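Local coordinates for fatty acid metabolism regulator protein (Bacillus subtilis, PDB 1VI0) that represses genes of fatty acid transport and beta-oxidation as a DNA-binding homodimer, its DNA binding being inhibited by long-chain fatty acyl-CoA, at residues 55-60 against 118-123. Sequence-based numbering, arbitrary orientation.
With DCC (dodecyl-coa), chain C.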
loop_
_atom_site.group_PDB
_atom_site.type_symbol
_atom_site.label_atom_id
_atom_site.label_comp_id
_atom_site.label_asym_id
_atom_site.label_seq_id
_atom_site.Cartn_x
_atom_site.Cartn_y
_atom_site.Cartn_z
ATOM N N ILE A 55 -6.514 -20.985 -2.776
ATOM C CA ILE A 55 -6.990 -20.385 -4.020
ATOM C C ILE A 55 -6.500 -18.919 -4.115
ATOM O O ILE A 55 -5.892 -18.596 -5.156
ATOM C CB ILE A 55 -8.495 -20.422 -4.174
ATOM C CG1 ILE A 55 -9.009 -21.892 -4.224
ATOM C CG2 ILE A 55 -8.949 -19.711 -5.444
ATOM C CD1 ILE A 55 -10.538 -21.925 -4.040
ATOM N N LEU A 56 -6.589 -18.164 -3.071
ATOM C CA LEU A 56 -6.122 -16.746 -3.105
ATOM C C LEU A 56 -4.639 -16.664 -3.411
ATOM O O LEU A 56 -4.114 -15.916 -4.253
ATOM C CB LEU A 56 -6.394 -16.077 -1.787
ATOM C CG LEU A 56 -6.029 -14.559 -1.759
ATOM C CD1 LEU A 56 -7.018 -13.796 -2.623
ATOM C CD2 LEU A 56 -6.126 -14.104 -0.297
ATOM N N ILE A 57 -3.875 -17.407 -2.614
ATOM C CA ILE A 57 -2.420 -17.466 -2.798
ATOM C C ILE A 57 -2.029 -17.973 -4.168
ATOM O O ILE A 57 -1.179 -17.359 -4.853
ATOM C CB ILE A 57 -1.823 -18.367 -1.685
ATOM C CG1 ILE A 57 -2.051 -17.702 -0.332
ATOM C CG2 ILE A 57 -0.353 -18.656 -1.964
ATOM C CD1 ILE A 57 -1.945 -18.699 0.829
ATOM N N SER A 58 -2.668 -19.009 -4.705
ATOM C CA SER A 58 -2.379 -19.595 -5.995
ATOM C C SER A 58 -2.774 -18.655 -7.152
ATOM O O SER A 58 -2.064 -18.542 -8.134
ATOM C CB SER A 58 -3.084 -20.944 -6.172
ATOM O OG SER A 58 -2.526 -21.908 -5.259
ATOM N N LEU A 59 -3.856 -17.931 -6.930
ATOM C CA LEU A 59 -4.293 -16.949 -7.991
ATOM C C LEU A 59 -3.210 -15.891 -8.093
ATOM O O LEU A 59 -2.759 -15.546 -9.207
ATOM C CB LEU A 59 -5.608 -16.432 -7.540
ATOM C CG LEU A 59 -6.268 -15.147 -7.916
ATOM C CD1 LEU A 59 -7.654 -15.094 -7.239
ATOM C CD2 LEU A 59 -5.500 -13.873 -7.621
ATOM N N PHE A 60 -2.726 -15.388 -6.958
ATOM C CA PHE A 60 -1.640 -14.433 -6.957
ATOM C C PHE A 60 -0.379 -15.027 -7.563
ATOM O O PHE A 60 0.231 -14.454 -8.455
ATOM C CB PHE A 60 -1.363 -13.848 -5.581
ATOM C CG PHE A 60 -0.397 -12.695 -5.588
ATOM C CD1 PHE A 60 -0.320 -11.794 -6.634
ATOM C CD2 PHE A 60 0.428 -12.466 -4.479
ATOM C CE1 PHE A 60 0.530 -10.716 -6.593
ATOM C CE2 PHE A 60 1.310 -11.418 -4.461
ATOM C CZ PHE A 60 1.369 -10.512 -5.499
ATOM N N ARG A 118 -0.506 -13.160 5.127
ATOM C CA ARG A 118 0.119 -12.038 4.418
ATOM C C ARG A 118 1.567 -12.298 4.040
ATOM O O ARG A 118 2.073 -11.816 2.992
ATOM C CB ARG A 118 -0.024 -10.773 5.198
ATOM C CG ARG A 118 0.484 -9.532 4.522
ATOM C CD ARG A 118 -0.040 -9.465 3.041
ATOM N NE ARG A 118 0.337 -8.103 2.623
ATOM C CZ ARG A 118 -0.295 -7.016 3.030
ATOM N NH1 ARG A 118 0.179 -5.806 2.681
ATOM N NH2 ARG A 118 -1.387 -7.111 3.743
ATOM N N GLN A 119 2.275 -13.036 4.889
ATOM C CA GLN A 119 3.668 -13.411 4.563
ATOM C C GLN A 119 3.724 -14.302 3.329
ATOM O O GLN A 119 4.637 -14.233 2.508
ATOM C CB GLN A 119 4.240 -14.271 5.706
ATOM C CG GLN A 119 4.876 -13.473 6.826
ATOM C CD GLN A 119 5.556 -14.460 7.792
ATOM O OE1 GLN A 119 4.903 -15.434 8.186
ATOM N NE2 GLN A 119 6.808 -14.180 8.094
ATOM N N LYS A 120 2.739 -15.203 3.231
ATOM C CA LYS A 120 2.678 -16.133 2.108
ATOM C C LYS A 120 2.478 -15.353 0.811
ATOM O O LYS A 120 3.226 -15.516 -0.129
ATOM C CB LYS A 120 1.560 -17.154 2.305
ATOM C CG LYS A 120 1.674 -17.840 3.682
ATOM C CD LYS A 120 0.596 -18.913 3.841
ATOM C CE LYS A 120 0.693 -19.493 5.258
ATOM N NZ LYS A 120 -0.536 -20.268 5.616
ATOM N N ILE A 121 1.543 -14.391 0.871
ATOM C CA ILE A 121 1.282 -13.544 -0.298
ATOM C C ILE A 121 2.504 -12.752 -0.660
ATOM O O ILE A 121 3.014 -12.757 -1.793
ATOM C CB ILE A 121 0.108 -12.563 0.036
ATOM C CG1 ILE A 121 -1.195 -13.352 0.190
ATOM C CG2 ILE A 121 0.006 -11.520 -1.080
ATOM C CD1 ILE A 121 -2.209 -12.696 1.127
ATOM N N ASN A 122 3.133 -12.124 0.361
ATOM C CA ASN A 122 4.268 -11.271 0.127
ATOM C C ASN A 122 5.486 -11.950 -0.443
ATOM O O ASN A 122 6.276 -11.337 -1.161
ATOM C CB ASN A 122 4.597 -10.396 1.320
ATOM C CG ASN A 122 3.529 -9.318 1.474
ATOM O OD1 ASN A 122 2.427 -9.369 0.898
ATOM N ND2 ASN A 122 3.838 -8.335 2.274
ATOM N N GLU A 123 5.668 -13.248 -0.167
ATOM C CA GLU A 123 6.775 -14.009 -0.734
ATOM C C GLU A 123 6.647 -14.085 -2.255
ATOM O O GLU A 123 7.642 -14.023 -2.969
ATOM C CB GLU A 123 6.828 -15.378 -0.061
ATOM C CG GLU A 123 7.818 -16.379 -0.465
ATOM C CD GLU A 123 9.272 -16.044 -0.262
ATOM O OE1 GLU A 123 10.078 -16.269 -1.214
ATOM O OE2 GLU A 123 9.622 -15.535 0.817
HETATM C C2 DCC C . 16.998 -1.268 5.787
HETATM C C4 DCC C . 15.727 -3.010 5.159
HETATM C C5 DCC C . 14.978 -2.255 4.286
HETATM C C6 DCC C . 15.308 -0.882 4.252
HETATM C C8 DCC C . 14.241 -4.232 4.137
HETATM C C10 DCC C . 0.878 -8.318 -10.373
HETATM C C11 DCC C . -0.309 -8.950 -11.122
HETATM C C12 DCC C . -0.765 -10.282 -10.535
HETATM N N9 DCC C . 15.239 -4.282 5.080
HETATM N N7 DCC C . 14.025 -3.031 3.659
HETATM N N3 DCC C . 16.759 -2.583 5.918
HETATM N N1 DCC C . 16.353 -0.411 4.966
HETATM N N6 DCC C . 14.625 -0.037 3.479
HETATM C "C1'" DCC C . 15.844 -5.484 5.763
HETATM C "C2'" DCC C . 14.803 -6.507 6.267
HETATM O "O2'" DCC C . 14.601 -6.211 7.675
HETATM C "C3'" DCC C . 15.626 -7.836 6.182
HETATM O "O3'" DCC C . 16.656 -7.796 7.232
HETATM C "C4'" DCC C . 16.363 -7.589 4.806
HETATM O "O4'" DCC C . 16.517 -6.174 4.698
HETATM C "C5'" DCC C . 15.609 -8.232 3.664
HETATM O "O5'" DCC C . 14.195 -7.878 3.631
HETATM P P1 DCC C . 13.447 -7.413 2.305
HETATM O O11 DCC C . 12.055 -7.184 2.627
HETATM O O12 DCC C . 14.276 -6.255 1.663
HETATM O O6 DCC C . 13.646 -8.583 1.304
HETATM P P2 DCC C . 12.851 -9.838 1.616
HETATM O O21 DCC C . 12.917 -10.662 0.351
HETATM O O22 DCC C . 13.306 -10.403 2.892
HETATM O O7 DCC C . 11.280 -9.470 1.793
HETATM C CPA DCC C . 10.458 -9.352 0.547
HETATM C CPB DCC C . 8.993 -8.985 0.927
HETATM C CP8 DCC C . 8.997 -7.866 1.985
HETATM C CP7 DCC C . 8.375 -10.232 1.547
HETATM C CP9 DCC C . 8.149 -8.678 -0.257
HETATM O OP3 DCC C . 9.796 -6.796 1.603
HETATM C CP6 DCC C . 7.608 -7.381 2.348
HETATM O OP2 DCC C . 6.817 -8.142 2.889
HETATM N NP2 DCC C . 7.391 -6.129 2.053
HETATM C CP5 DCC C . 6.033 -5.496 2.315
HETATM C CP4 DCC C . 5.312 -5.542 0.912
HETATM C CP3 DCC C . 3.832 -5.145 1.067
HETATM O OP1 DCC C . 3.097 -5.795 1.808
HETATM N NP1 DCC C . 3.466 -4.089 0.417
HETATM C CP2 DCC C . 2.113 -3.492 0.429
HETATM C CP1 DCC C . 1.639 -3.692 -0.981
HETATM S S DCC C . 1.828 -5.338 -1.703
HETATM P P3 DCC C . 17.134 -8.985 8.203
HETATM O O31 DCC C . 15.954 -9.756 8.593
HETATM O O32 DCC C . 18.105 -9.828 7.487
HETATM O O33 DCC C . 17.771 -8.226 9.335
HETATM C CA1 DCC C . 0.331 -6.148 -1.087
HETATM C CA2 DCC C . -0.054 -7.413 -1.917
HETATM O OA1 DCC C . -0.325 -5.699 -0.174
HETATM C CA3 DCC C . -0.790 -7.059 -3.223
HETATM C CA4 DCC C . -0.222 -7.512 -4.516
HETATM C CA5 DCC C . 0.455 -6.429 -5.326
HETATM C CA6 DCC C . 0.263 -6.548 -6.827
HETATM C CA7 DCC C . 1.488 -6.956 -7.613
HETATM C CA8 DCC C . 1.684 -6.387 -8.972
HETATM C CA9 DCC C . 0.691 -6.827 -10.051
#
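I57 and I121 mark the register here: their CA atoms lie 5.9 Å apart, on two helical segments that run nearly parallel, 14° between their directions, with axes 9.7 Å apart at closest. No hydrogen bond joins 55-60 to 118-123, and the contact is made mainly by apolar groups. I121 sits in the middle of it. Its CG2, anti to the backbone N, packs against the CD2–CE2 side of the F60 ring, 3.6 Å from F60 CD2, and the two side chains cross at about a right angle. The carbonyl O of I121 comes up to the edge of the same ring, near its plane, 3.4 Å from F60 CE2. The other branch of I121 ends in CD1, which meets the CD2 methyl of L56 more loosely at 4.4 Å. Toward the outer side, I57 CD1 rests on the aliphatic stem of K120, 3.9 Å from its CD; beyond that the extended chain ends in NZ, which forms salt bridges with E116 of its own helix and E53 of helix 52-75.

In this TetR-family repressor the pairing joins helix 52-75, which follows the helix-turn-helix, to helix 115-141 of the ligand-binding part, and dodecyl-CoA lies alongside. F60 CZ touches CA4 of its acyl chain at 3.5 Å, so one phenyl ring meets both I121 and the ligand, a layout consistent with acyl-CoA being sensed at the junction with the DNA-binding domain. On helix 115-141, R118 and N122 grip the pantetheine: OP1 accepts from R118 NH1 and, at 2.7 Å, from N122 ND2, which also reaches OP2. R118 NE donates to N122 OD1, which lies in the guanidinium plane, tying the two polar groups together, while M171 of the second subunit packs on both residues.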